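Local coordinates for erythrocyte membrane protein 1 (Plasmodium falciparum, PDB 2XU0) that probably helps infected erythrocytes adhere to host cell surface receptors, this chain being the N-terminal segment and first Duffy-binding-like domain of a much longer membrane protein, at residues Asn126-Cys130 against Lys393-Lys397. The protein carries 10 engineered substitutions. Sequence-based numbering, arbitrary orientation. Where two conformers were deposited one is given.
Sequences NGAAC and KQNLK. Engineered in segment 126-130: Ala128 (natural residue Thr). With PRO (proline), chain B.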
loop_
_atom_site.group_PDB
_atom_site.type_symbol
_atom_site.label_atom_id
_atom_site.label_comp_id
_atom_site.label_asym_id
_atom_site.label_seq_id
_atom_site.Cartn_x
_atom_site.Cartn_y
_atom_site.Cartn_z
ATOM N N ASN A 126 -9.745 -4.480 -19.125
ATOM C CA ASN A 126 -9.220 -3.171 -18.695
ATOM C C ASN A 126 -9.085 -3.129 -17.166
ATOM O O ASN A 126 -8.102 -2.583 -16.673
ATOM C CB ASN A 126 -10.075 -2.014 -19.209
ATOM C CG ASN A 126 -9.990 -1.847 -20.695
ATOM O OD1 ASN A 126 -8.927 -1.532 -21.243
ATOM N ND2 ASN A 126 -11.095 -2.105 -21.381
ATOM N N GLY A 127 -10.023 -3.760 -16.455
ATOM C CA GLY A 127 -10.002 -3.847 -14.996
ATOM C C GLY A 127 -8.756 -4.559 -14.515
ATOM O O GLY A 127 -8.434 -5.642 -15.018
ATOM N N ALA A 128 -8.012 -3.938 -13.575
ATOM C CA ALA A 128 -6.733 -4.507 -13.134
ATOM C C ALA A 128 -6.327 -4.125 -11.730
ATOM O O ALA A 128 -6.600 -3.015 -11.278
ATOM C CB ALA A 128 -5.628 -4.094 -14.107
ATOM N N ALA A 129 -5.629 -5.033 -11.052
ATOM C CA ALA A 129 -5.060 -4.743 -9.727
ATOM C C ALA A 129 -3.654 -4.134 -10.001
ATOM O O ALA A 129 -3.045 -4.452 -11.040
ATOM C CB ALA A 129 -4.939 -6.023 -8.919
ATOM N N CYS A 130 -3.188 -3.195 -9.140
ATOM C CA CYS A 130 -1.880 -2.531 -9.297
ATOM C C CYS A 130 -0.976 -2.923 -8.173
ATOM O O CYS A 130 -1.211 -2.510 -7.048
ATOM C CB CYS A 130 -2.011 -1.005 -9.403
ATOM S SG CYS A 130 -2.785 -0.429 -10.944
ATOM N N LYS A 393 -8.322 1.701 -14.054
ATOM C CA LYS A 393 -8.114 0.243 -14.060
ATOM C C LYS A 393 -8.512 -0.382 -12.741
ATOM O O LYS A 393 -9.069 -1.464 -12.735
ATOM C CB LYS A 393 -6.667 -0.102 -14.357
ATOM C CG LYS A 393 -6.255 0.109 -15.814
ATOM C CD LYS A 393 -4.832 -0.277 -15.946
ATOM C CE LYS A 393 -4.529 -0.848 -17.304
ATOM N NZ LYS A 393 -3.731 0.115 -18.105
ATOM N N GLN A 394 -8.225 0.301 -11.627
ATOM C CA GLN A 394 -8.541 -0.183 -10.275
ATOM C C GLN A 394 -10.000 0.040 -9.939
ATOM O O GLN A 394 -10.621 -0.744 -9.227
ATOM C CB GLN A 394 -7.617 0.473 -9.266
ATOM C CG GLN A 394 -6.217 -0.079 -9.389
ATOM C CD GLN A 394 -5.268 0.728 -8.549
ATOM O OE1 GLN A 394 -4.962 1.892 -8.843
ATOM N NE2 GLN A 394 -4.857 0.144 -7.460
ATOM N N ASN A 395 -10.566 1.080 -10.524
ATOM C CA ASN A 395 -11.960 1.461 -10.425
ATOM C C ASN A 395 -12.791 0.325 -11.010
ATOM O O ASN A 395 -13.771 -0.105 -10.403
ATOM C CB ASN A 395 -12.162 2.753 -11.228
ATOM C CG ASN A 395 -13.506 3.389 -11.135
ATOM O OD1 ASN A 395 -14.557 2.752 -11.261
ATOM N ND2 ASN A 395 -13.489 4.687 -10.988
ATOM N N LEU A 396 -12.381 -0.177 -12.175
ATOM C CA LEU A 396 -13.036 -1.300 -12.839
ATOM C C LEU A 396 -12.858 -2.597 -12.031
ATOM O O LEU A 396 -13.820 -3.351 -11.868
ATOM C CB LEU A 396 -12.485 -1.490 -14.276
ATOM C CG LEU A 396 -12.888 -0.443 -15.293
ATOM C CD1 LEU A 396 -11.984 -0.490 -16.501
ATOM C CD2 LEU A 396 -14.313 -0.648 -15.748
ATOM N N LYS A 397 -11.646 -2.855 -11.543
ATOM C CA LYS A 397 -11.363 -4.055 -10.764
ATOM C C LYS A 397 -12.229 -4.105 -9.514
ATOM O O LYS A 397 -12.640 -5.191 -9.128
ATOM C CB LYS A 397 -9.862 -4.153 -10.389
ATOM C CG LYS A 397 -9.450 -5.539 -9.790
ATOM C CD LYS A 397 -9.653 -6.634 -10.808
ATOM C CE LYS A 397 -9.061 -7.965 -10.458
ATOM N NZ LYS A 397 -9.302 -8.927 -11.566
HETATM N N PRO B . -14.835 -6.215 -17.472
HETATM C CA PRO B . -14.432 -5.140 -18.397
HETATM C C PRO B . -12.927 -4.870 -18.327
HETATM O O PRO B . -12.327 -5.106 -17.239
HETATM C CB PRO B . -15.252 -3.921 -17.916
HETATM C CG PRO B . -15.655 -4.239 -16.491
HETATM C CD PRO B . -15.777 -5.738 -16.433
HETATM O OXT PRO B . -12.362 -4.379 -19.334
HETATM O O HOH W 1 -9.262 -8.078 -14.621
#
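Extended from Gly127 onward and without regular secondary structure, 126-130 lies across one turn of helix 371-407, with the CA atoms of Gly127 and Lys397 only 4.5 Å apart. Ala128 N donates a nearly straight hydrogen bond (2.8 Å) to Lys393 O, which also accepts the helical bond from Lys397 N. Glycine suits this approach: Gly127 CA lies 3.5 Å from Leu396 CB, and a CB would be crowded by that atom and by the bound proline. Gln394 CG packs against Ala128 O, as does Lys397 CB, and lysine is long enough for its ammonium to reach a water held by Gly127 O. CB of the engineered Ala128 lies 4.1 Å from Lys393 CB; the Lys393 ammonium pairs with Glu389. Cys130 ties the loop covalently to Cys113. Leu396, branched and apolar, touches both Asn126 CB and the proline ring, whose carboxylate accepts hydrogen bonds from Asn126 N and Gly127 N. Backbone polarity thus both fastens the loop to the C-terminal subdomain's helix and binds the ligand's carboxylate.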